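Long-range contacts in 3'-5'-exonuclease (Saccharomyces cerevisiae, PDB 3E2V), which probably cuts double-stranded DNA internally and trims it from the 3' end, as a magnesium-dependent nuclease of the TatD family: residues P11-L19 and I381-F392; L287-L298 and V368-D376. All blocks are in the same frame, centred on the assembly; numbering follows the deposited sequence.

Overall arrangement
Both contacts belong to the TIM-barrel-type fold of the TatD family, where parallel strands are ringed by helices. Contact 1 sets the C-terminal helix 377-392 against the first strand, 14-16; contact 2 joins helix 362-373, which precedes helix 377-392, to helix 284-291 and the turn leading into the last barrel strand, 298-300. Their centres lie about 15 Å apart, and they touch where Thr-384 and Thr-387 pack on Leu-298 and Glu-296. Contact 1 is nearer the metal site: the side chain of Ile-17 is about 9 Å from the bound magnesium ion and about 5 Å from that of its ligand His-253. The side chain of Leu-298, in contact 2, is about 12 Å from that of His-253.

Contact 1 (P11-L19 and I381-F392); sequences PLKYYDIGL and IDTTWKTTCKIF
Lys-13 lays its aliphatic chain over one face of the Trp-385 indole, with CB 3.7 Å from the centroid of the six-membered ring and 18° off the ring normal, a CH-pi contact. Beyond CG the lysine is extended, which carries CD on to the CE2 and NE1 side of the indole. Cys-389 SG lies against the opposite face of the same indole, and it also meets the edge of the Tyr-15 ring in a sulfur-aromatic contact, 5.1 Å from the ring centroid. One face of Tyr-15 is taken by the Thr-388 methyl CG2, 3.6 Å from the ring centroid. With CG2 anti to the backbone N and OG1 turned back along the helix (chi1 -53°), Thr-388 offers carbon to the strand while its hydroxyl donates to Thr-384 O at 2.7 Å. The same CG2 is pressed tightly against Ile-17 CG2, 3.4 Å away, and Ile-17 also leans on CE2 of Phe-392. At the far end of Tyr-15, the hydroxyl oxygen passes Phe-392 CB and is hydrogen-bonded to Gly-393 O. Where the chain enters the strand, Ile-381 CD1 touches both Leu-12 CD2 and the Tyr-14 ring, 3.6 Å from Tyr-14 CE1. Helix 381-392 and strand 14-16 run at 50° with their axes 7.9 Å apart; through Thr-384 and Thr-388 the helix also packs on Leu-300 and Leu-299, covering the first and last strands where the barrel closes. No direct hydrogen bond spans the two segments; instead one water donates to Lys-13 O and Thr-384 OG1, another to Tyr-15 O and Thr-388 OG1. The helix is therefore held on the strand by carbon, sulfur and ring contacts, with water linking strand carbonyls to threonine hydroxyls.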
loop_
_atom_site.group_PDB
_atom_site.type_symbol
_atom_site.label_atom_id
_atom_site.label_comp_id
_atom_site.label_asym_id
_atom_site.label_seq_id
_atom_site.Cartn_x
_atom_site.Cartn_y
_atom_site.Cartn_z
ATOM N N PRO A 11 20.553 7.706 14.639
ATOM C CA PRO A 11 19.392 6.902 15.023
ATOM C C PRO A 11 18.461 6.692 13.834
ATOM O O PRO A 11 17.715 7.597 13.438
ATOM C CB PRO A 11 18.698 7.761 16.088
ATOM C CG PRO A 11 19.431 9.092 16.102
ATOM C CD PRO A 11 20.320 9.132 14.899
ATOM N N LEU A 12 18.519 5.493 13.269
ATOM C CA LEU A 12 17.734 5.168 12.084
ATOM C C LEU A 12 16.292 4.867 12.472
ATOM O O LEU A 12 16.022 4.278 13.524
ATOM C CB LEU A 12 18.364 3.987 11.352
ATOM C CG LEU A 12 19.853 4.117 10.992
ATOM C CD1 LEU A 12 20.338 2.853 10.320
ATOM C CD2 LEU A 12 20.132 5.320 10.085
ATOM N N LYS A 13 15.366 5.306 11.617
ATOM C CA LYS A 13 13.931 5.066 11.804
ATOM C C LYS A 13 13.298 4.773 10.454
ATOM O O LYS A 13 13.461 5.541 9.512
ATOM C CB LYS A 13 13.237 6.277 12.444
ATOM C CG LYS A 13 13.812 6.727 13.791
ATOM C CD LYS A 13 13.099 7.988 14.251
ATOM C CE LYS A 13 13.897 8.733 15.328
ATOM N NZ LYS A 13 13.303 10.078 15.604
ATOM N N TYR A 14 12.568 3.659 10.366
ATOM C CA TYR A 14 11.842 3.297 9.127
ATOM C C TYR A 14 10.338 3.261 9.349
ATOM O O TYR A 14 9.862 2.929 10.436
ATOM C CB TYR A 14 12.285 1.921 8.611
ATOM C CG TYR A 14 13.771 1.752 8.411
ATOM C CD1 TYR A 14 14.424 2.363 7.328
ATOM C CD2 TYR A 14 14.515 0.941 9.261
ATOM C CE1 TYR A 14 15.789 2.204 7.137
ATOM C CE2 TYR A 14 15.903 0.764 9.073
ATOM C CZ TYR A 14 16.528 1.406 8.019
ATOM O OH TYR A 14 17.881 1.219 7.825
ATOM N N TYR A 15 9.602 3.582 8.284
ATOM C CA TYR A 15 8.152 3.617 8.306
ATOM C C TYR A 15 7.705 2.864 7.063
ATOM O O TYR A 15 7.755 3.401 5.941
ATOM C CB TYR A 15 7.692 5.070 8.258
ATOM C CG TYR A 15 6.274 5.371 8.661
ATOM C CD1 TYR A 15 6.021 6.526 9.394
ATOM C CD2 TYR A 15 5.186 4.575 8.270
ATOM C CE1 TYR A 15 4.748 6.876 9.758
ATOM C CE2 TYR A 15 3.866 4.918 8.662
ATOM C CZ TYR A 15 3.687 6.095 9.401
ATOM O OH TYR A 15 2.448 6.516 9.825
ATOM N N ASP A 16 7.301 1.602 7.254
ATOM C CA ASP A 16 6.935 0.750 6.115
ATOM C C ASP A 16 5.521 1.094 5.687
ATOM O O ASP A 16 4.573 0.809 6.419
ATOM C CB ASP A 16 7.036 -0.725 6.523
ATOM C CG ASP A 16 6.865 -1.696 5.358
ATOM O OD1 ASP A 16 6.413 -1.298 4.251
ATOM O OD2 ASP A 16 7.192 -2.893 5.571
ATOM N N ILE A 17 5.367 1.722 4.522
ATOM C CA ILE A 17 4.017 2.137 4.077
ATOM C C ILE A 17 3.247 1.019 3.399
ATOM O O ILE A 17 2.098 1.226 3.014
ATOM C CB ILE A 17 4.036 3.399 3.162
ATOM C CG1 ILE A 17 4.630 3.095 1.785
ATOM C CG2 ILE A 17 4.806 4.516 3.861
ATOM C CD1 ILE A 17 4.243 4.107 0.695
ATOM N N GLY A 18 3.859 -0.168 3.310
ATOM C CA GLY A 18 3.258 -1.276 2.576
ATOM C C GLY A 18 3.406 -2.606 3.270
ATOM O O GLY A 18 4.108 -3.500 2.783
ATOM N N LEU A 19 2.740 -2.759 4.404
ATOM C CA LEU A 19 2.809 -4.004 5.121
ATOM C C LEU A 19 1.493 -4.783 4.968
ATOM O O LEU A 19 0.444 -4.361 5.462
ATOM C CB LEU A 19 3.131 -3.727 6.594
ATOM C CG LEU A 19 3.153 -4.936 7.543
ATOM C CD1 LEU A 19 4.068 -6.035 7.018
ATOM C CD2 LEU A 19 3.623 -4.517 8.913
ATOM N N ILE A 381 17.440 8.005 4.862
ATOM C CA ILE A 381 16.562 7.489 5.910
ATOM C C ILE A 381 15.833 8.612 6.651
ATOM O O ILE A 381 14.623 8.553 6.868
ATOM C CB ILE A 381 17.315 6.521 6.855
ATOM C CG1 ILE A 381 17.685 5.244 6.078
ATOM C CG2 ILE A 381 16.469 6.196 8.068
ATOM C CD1 ILE A 381 18.686 4.369 6.815
ATOM N N ASP A 382 16.585 9.655 7.016
ATOM C CA ASP A 382 16.023 10.828 7.655
ATOM C C ASP A 382 14.975 11.541 6.788
ATOM O O ASP A 382 13.871 11.844 7.274
ATOM C CB ASP A 382 17.153 11.789 8.036
ATOM C CG ASP A 382 16.632 13.087 8.637
ATOM O OD1 ASP A 382 16.262 13.079 9.831
ATOM O OD2 ASP A 382 16.560 14.115 7.911
ATOM N N THR A 383 15.299 11.808 5.528
ATOM C CA THR A 383 14.307 12.473 4.656
ATOM C C THR A 383 13.048 11.617 4.506
ATOM O O THR A 383 11.938 12.124 4.668
ATOM C CB THR A 383 14.901 12.807 3.279
ATOM O OG1 THR A 383 15.889 13.838 3.414
ATOM C CG2 THR A 383 13.844 13.289 2.291
ATOM N N THR A 384 13.212 10.325 4.218
ATOM C CA THR A 384 12.034 9.450 4.042
ATOM C C THR A 384 11.210 9.291 5.317
ATOM O O THR A 384 9.969 9.248 5.281
ATOM C CB THR A 384 12.445 8.079 3.469
ATOM O OG1 THR A 384 13.446 7.470 4.301
ATOM C CG2 THR A 384 13.000 8.247 2.071
ATOM N N TRP A 385 11.887 9.204 6.457
ATOM C CA TRP A 385 11.159 9.115 7.725
ATOM C C TRP A 385 10.259 10.344 7.948
ATOM O O TRP A 385 9.067 10.224 8.277
ATOM C CB TRP A 385 12.149 8.993 8.886
ATOM C CG TRP A 385 11.514 9.162 10.216
ATOM C CD1 TRP A 385 11.609 10.256 11.026
ATOM C CD2 TRP A 385 10.660 8.231 10.897
ATOM N NE1 TRP A 385 10.887 10.068 12.177
ATOM C CE2 TRP A 385 10.285 8.835 12.132
ATOM C CE3 TRP A 385 10.182 6.944 10.593
ATOM C CZ2 TRP A 385 9.453 8.199 13.060
ATOM C CZ3 TRP A 385 9.340 6.315 11.505
ATOM C CH2 TRP A 385 8.989 6.947 12.737
ATOM N N LYS A 386 10.847 11.524 7.787
ATOM C CA LYS A 386 10.124 12.759 8.076
ATOM C C LYS A 386 8.990 12.953 7.087
ATOM O O LYS A 386 7.901 13.379 7.467
ATOM C CB LYS A 386 11.070 13.959 8.050
ATOM C CG LYS A 386 11.983 13.930 9.244
ATOM C CD LYS A 386 12.789 15.161 9.362
ATOM C CE LYS A 386 13.412 15.220 10.756
ATOM N NZ LYS A 386 14.126 16.511 10.868
ATOM N N THR A 387 9.247 12.643 5.824
ATOM C CA THR A 387 8.210 12.779 4.806
ATOM C C THR A 387 7.049 11.810 5.052
ATOM O O THR A 387 5.876 12.197 4.951
ATOM C CB THR A 387 8.806 12.617 3.409
ATOM O OG1 THR A 387 9.815 13.630 3.238
ATOM C CG2 THR A 387 7.749 12.833 2.350
ATOM N N THR A 388 7.369 10.563 5.401
ATOM C CA THR A 388 6.325 9.577 5.640
ATOM C C THR A 388 5.480 9.942 6.859
ATOM O O THR A 388 4.252 9.821 6.834
ATOM C CB THR A 388 6.921 8.167 5.799
ATOM O OG1 THR A 388 7.758 7.888 4.667
ATOM C CG2 THR A 388 5.822 7.114 5.817
ATOM N N CYS A 389 6.142 10.374 7.931
ATOM C CA CYS A 389 5.417 10.796 9.136
ATOM C C CYS A 389 4.451 11.939 8.839
ATOM O O CYS A 389 3.348 11.970 9.373
ATOM C CB CYS A 389 6.362 11.214 10.252
ATOM S SG CYS A 389 7.215 9.857 11.036
ATOM N N LYS A 390 4.867 12.887 8.009
ATOM C CA LYS A 390 3.991 14.013 7.654
ATOM C C LYS A 390 2.739 13.523 6.931
ATOM O O LYS A 390 1.632 14.019 7.151
ATOM C CB LYS A 390 4.739 15.063 6.822
ATOM C CG LYS A 390 5.725 15.925 7.644
ATOM C CD LYS A 390 6.216 17.165 6.878
ATOM C CE LYS A 390 7.192 16.840 5.765
ATOM N NZ LYS A 390 7.756 18.092 5.169
ATOM N N ILE A 391 2.910 12.517 6.087
ATOM C CA ILE A 391 1.783 12.022 5.304
ATOM C C ILE A 391 0.797 11.195 6.137
ATOM O O ILE A 391 -0.406 11.445 6.101
ATOM C CB ILE A 391 2.269 11.184 4.106
ATOM C CG1 ILE A 391 3.068 12.067 3.135
ATOM C CG2 ILE A 391 1.093 10.532 3.377
ATOM C CD1 ILE A 391 3.804 11.264 2.037
ATOM N N PHE A 392 1.311 10.218 6.887
ATOM C CA PHE A 392 0.452 9.237 7.545
ATOM C C PHE A 392 0.278 9.453 9.051
ATOM O O PHE A 392 -0.660 8.925 9.658
ATOM C CB PHE A 392 0.943 7.828 7.237
ATOM C CG PHE A 392 0.850 7.466 5.784
ATOM C CD1 PHE A 392 -0.390 7.326 5.185
ATOM C CD2 PHE A 392 1.996 7.245 5.013
ATOM C CE1 PHE A 392 -0.509 6.981 3.844
ATOM C CE2 PHE A 392 1.897 6.901 3.672
ATOM C CZ PHE A 392 0.650 6.779 3.073
HETATM O O HOH W 1 13.212 5.900 6.721
HETATM O O HOH W 2 8.923 5.365 4.064
#

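Contact 2 (L287-L298 and V368-D376); sequences LAVVKQIPTERL and VVSEVKDVD
Lys-373 NZ donates to Ile-293 O at 2.6 Å, nearly in line with the C=O bond (158°) and slightly tilted from its plane, and to Lys-291 O at 3.2 Å from well above that carbonyl's plane; a third, weak bond goes to Thr-295 OG1. Bends at chi3 and chi4 curl the ammonium into the turn following helix 284-291. With alanine in place of Lys-373, the Lys-291 and Ile-293 carbonyls would probably lose this donor and a gap is likely to open beside Leu-298, whose CD1 lies 3.6 Å from Lys-373 CE. Further out, Leu-298 and Val-369 meet tip to tip, CD1 to CG1, while Val-372 CG2 packs across Leu-287 CD2 at 3.9 Å. Lys-291 stretches its methylenes past Val-372 O. The helix axes cross at -79°, and helix 362-373 ends here in a Schellman motif with Asp-374 as C-prime residue. Helix 377-392 adjoins the contact, its Leu-380 touching both Thr-295 and Val-369. Chemically, a positive ammonium gathers the carbonyls of Lys-291 and Ile-293, where helix 284-291 gives way to a turn, so polar anchoring flanks a valine-leucine interface that joins two outer helices of the barrel.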
loop_
_atom_site.group_PDB
_atom_site.type_symbol
_atom_site.label_atom_id
_atom_site.label_comp_id
_atom_site.label_asym_id
_atom_site.label_seq_id
_atom_site.Cartn_x
_atom_site.Cartn_y
_atom_site.Cartn_z
ATOM N N LEU A 287 16.103 0.523 -11.532
ATOM C CA LEU A 287 17.004 1.351 -10.747
ATOM C C LEU A 287 17.173 2.739 -11.369
ATOM O O LEU A 287 17.207 3.735 -10.651
ATOM C CB LEU A 287 18.373 0.669 -10.562
ATOM C CG LEU A 287 18.398 -0.728 -9.931
ATOM C CD1 LEU A 287 19.859 -1.171 -9.811
ATOM C CD2 LEU A 287 17.704 -0.750 -8.569
ATOM N N ALA A 288 17.253 2.788 -12.699
ATOM C CA ALA A 288 17.393 4.057 -13.431
ATOM C C ALA A 288 16.176 4.941 -13.222
ATOM O O ALA A 288 16.289 6.167 -13.139
ATOM C CB ALA A 288 17.600 3.792 -14.915
ATOM N N VAL A 289 15.012 4.311 -13.155
ATOM C CA VAL A 289 13.775 5.048 -12.932
ATOM C C VAL A 289 13.757 5.574 -11.499
ATOM O O VAL A 289 13.477 6.752 -11.278
ATOM C CB VAL A 289 12.531 4.181 -13.231
ATOM C CG1 VAL A 289 11.261 4.951 -12.902
ATOM C CG2 VAL A 289 12.498 3.766 -14.699
ATOM N N VAL A 290 14.073 4.721 -10.523
ATOM C CA VAL A 290 14.133 5.147 -9.117
ATOM C C VAL A 290 15.086 6.332 -8.904
ATOM O O VAL A 290 14.785 7.242 -8.116
ATOM C CB VAL A 290 14.457 3.938 -8.195
ATOM C CG1 VAL A 290 14.893 4.368 -6.808
ATOM C CG2 VAL A 290 13.238 3.048 -8.112
ATOM N N LYS A 291 16.201 6.354 -9.633
ATOM C CA LYS A 291 17.176 7.442 -9.495
ATOM C C LYS A 291 16.538 8.793 -9.833
ATOM O O LYS A 291 16.963 9.817 -9.295
ATOM C CB LYS A 291 18.409 7.192 -10.371
ATOM C CG LYS A 291 19.581 8.109 -10.050
ATOM C CD LYS A 291 20.846 7.658 -10.757
ATOM C CE LYS A 291 21.996 8.603 -10.475
ATOM N NZ LYS A 291 23.205 8.239 -11.278
ATOM N N GLN A 292 15.516 8.774 -10.695
ATOM C CA GLN A 292 14.836 9.998 -11.145
ATOM C C GLN A 292 13.711 10.474 -10.228
ATOM O O GLN A 292 13.167 11.567 -10.425
ATOM C CB GLN A 292 14.288 9.827 -12.562
ATOM C CG GLN A 292 15.377 9.564 -13.613
ATOM C CD GLN A 292 14.812 9.110 -14.937
ATOM O OE1 GLN A 292 13.871 8.316 -14.987
ATOM N NE2 GLN A 292 15.401 9.595 -16.029
ATOM N N ILE A 293 13.345 9.668 -9.235
ATOM C CA ILE A 293 12.323 10.110 -8.279
ATOM C C ILE A 293 12.916 11.177 -7.345
ATOM O O ILE A 293 13.914 10.916 -6.671
ATOM C CB ILE A 293 11.810 8.951 -7.398
ATOM C CG1 ILE A 293 11.264 7.794 -8.248
ATOM C CG2 ILE A 293 10.716 9.471 -6.443
ATOM C CD1 ILE A 293 11.077 6.481 -7.461
ATOM N N PRO A 294 12.310 12.376 -7.279
ATOM C CA PRO A 294 12.849 13.361 -6.322
ATOM C C PRO A 294 12.899 12.773 -4.915
ATOM O O PRO A 294 11.922 12.175 -4.446
ATOM C CB PRO A 294 11.841 14.505 -6.395
ATOM C CG PRO A 294 11.287 14.404 -7.828
ATOM C CD PRO A 294 11.150 12.906 -8.025
ATOM N N THR A 295 14.043 12.921 -4.250
ATOM C CA THR A 295 14.276 12.196 -3.002
ATOM C C THR A 295 13.213 12.468 -1.931
ATOM O O THR A 295 12.807 11.545 -1.218
ATOM C CB THR A 295 15.710 12.459 -2.501
ATOM O OG1 THR A 295 16.619 11.970 -3.493
ATOM C CG2 THR A 295 15.974 11.759 -1.160
ATOM N N GLU A 296 12.744 13.709 -1.828
ATOM C CA GLU A 296 11.699 14.035 -0.859
ATOM C C GLU A 296 10.292 13.572 -1.266
ATOM O O GLU A 296 9.336 13.731 -0.497
ATOM C CB GLU A 296 11.716 15.537 -0.544
ATOM C CG GLU A 296 10.917 16.411 -1.501
ATOM C CD GLU A 296 11.598 16.722 -2.823
ATOM O OE1 GLU A 296 12.645 16.130 -3.146
ATOM O OE2 GLU A 296 11.074 17.607 -3.548
ATOM N N ARG A 297 10.177 12.994 -2.461
ATOM C CA ARG A 297 8.893 12.462 -2.904
ATOM C C ARG A 297 8.878 10.942 -2.952
ATOM O O ARG A 297 7.913 10.339 -3.423
ATOM C CB ARG A 297 8.510 13.088 -4.240
ATOM C CG ARG A 297 8.244 14.609 -4.061
ATOM C CD ARG A 297 8.013 15.313 -5.348
ATOM N NE ARG A 297 6.703 14.954 -5.867
ATOM C CZ ARG A 297 6.220 15.355 -7.032
ATOM N NH1 ARG A 297 6.933 16.148 -7.844
ATOM N NH2 ARG A 297 5.020 14.949 -7.392
ATOM N N LEU A 298 9.933 10.337 -2.414
ATOM C CA LEU A 298 10.121 8.883 -2.421
ATOM C C LEU A 298 9.767 8.351 -1.043
ATOM O O LEU A 298 10.260 8.858 -0.029
ATOM C CB LEU A 298 11.598 8.583 -2.738
ATOM C CG LEU A 298 12.012 7.130 -3.012
ATOM C CD1 LEU A 298 13.196 7.184 -3.978
ATOM C CD2 LEU A 298 12.369 6.361 -1.738
ATOM N N VAL A 368 19.646 -0.017 -0.854
ATOM C CA VAL A 368 19.643 -0.014 -2.316
ATOM C C VAL A 368 19.342 1.388 -2.870
ATOM O O VAL A 368 20.038 1.871 -3.769
ATOM C CB VAL A 368 18.641 -1.048 -2.867
ATOM C CG1 VAL A 368 18.504 -0.924 -4.388
ATOM C CG2 VAL A 368 19.059 -2.466 -2.455
ATOM N N VAL A 369 18.311 2.038 -2.341
ATOM C CA VAL A 369 17.919 3.346 -2.857
ATOM C C VAL A 369 19.046 4.363 -2.637
ATOM O O VAL A 369 19.327 5.166 -3.526
ATOM C CB VAL A 369 16.571 3.796 -2.231
ATOM C CG1 VAL A 369 16.261 5.252 -2.593
ATOM C CG2 VAL A 369 15.436 2.883 -2.708
ATOM N N SER A 370 19.705 4.285 -1.482
ATOM C CA SER A 370 20.781 5.220 -1.178
ATOM C C SER A 370 21.951 5.048 -2.153
ATOM O O SER A 370 22.510 6.041 -2.637
ATOM C CB SER A 370 21.232 5.051 0.273
ATOM O OG SER A 370 22.002 3.877 0.434
ATOM N N GLU A 371 22.297 3.803 -2.472
ATOM C CA GLU A 371 23.393 3.540 -3.409
ATOM C C GLU A 371 23.029 3.954 -4.831
ATOM O O GLU A 371 23.837 4.568 -5.540
ATOM C CB GLU A 371 23.808 2.062 -3.352
ATOM C CG GLU A 371 24.506 1.685 -2.049
ATOM C CD GLU A 371 25.918 2.250 -1.961
ATOM O OE1 GLU A 371 26.663 2.120 -2.953
ATOM O OE2 GLU A 371 26.262 2.818 -0.912
ATOM N N VAL A 372 21.809 3.640 -5.249
ATOM C CA VAL A 372 21.346 4.004 -6.581
ATOM C C VAL A 372 21.354 5.522 -6.786
ATOM O O VAL A 372 21.772 6.011 -7.838
ATOM C CB VAL A 372 19.937 3.424 -6.852
ATOM C CG1 VAL A 372 19.312 4.048 -8.085
ATOM C CG2 VAL A 372 20.011 1.913 -7.005
ATOM N N LYS A 373 20.903 6.258 -5.778
ATOM C CA LYS A 373 20.791 7.717 -5.883
ATOM C C LYS A 373 22.055 8.464 -5.495
ATOM O O LYS A 373 22.118 9.694 -5.652
ATOM C CB LYS A 373 19.662 8.204 -4.987
ATOM C CG LYS A 373 18.293 7.933 -5.510
ATOM C CD LYS A 373 17.287 8.513 -4.531
ATOM C CE LYS A 373 16.066 9.028 -5.238
ATOM N NZ LYS A 373 16.356 10.172 -6.140
ATOM N N ASP A 374 23.041 7.752 -4.962
ATOM C CA ASP A 374 24.257 8.387 -4.447
ATOM C C ASP A 374 23.888 9.469 -3.414
ATOM O O ASP A 374 24.353 10.617 -3.465
ATOM C CB ASP A 374 25.103 8.959 -5.598
ATOM C CG ASP A 374 26.488 9.385 -5.148
ATOM O OD1 ASP A 374 26.993 8.860 -4.124
ATOM O OD2 ASP A 374 27.069 10.259 -5.826
ATOM N N VAL A 375 23.004 9.088 -2.499
ATOM C CA VAL A 375 22.590 9.907 -1.371
ATOM C C VAL A 375 23.050 9.117 -0.174
ATOM O O VAL A 375 22.782 7.915 -0.092
ATOM C CB VAL A 375 21.046 10.085 -1.330
ATOM C CG1 VAL A 375 20.599 10.817 -0.062
ATOM C CG2 VAL A 375 20.562 10.827 -2.568
ATOM N N ASP A 376 23.787 9.761 0.721
ATOM C CA ASP A 376 24.178 9.179 1.997
ATOM C C ASP A 376 23.019 8.419 2.673
ATOM O O ASP A 376 21.897 8.930 2.762
ATOM C CB ASP A 376 24.669 10.307 2.910
ATOM C CG ASP A 376 24.941 9.846 4.309
ATOM O OD1 ASP A 376 25.942 9.129 4.517
ATOM O OD2 ASP A 376 24.152 10.187 5.208
#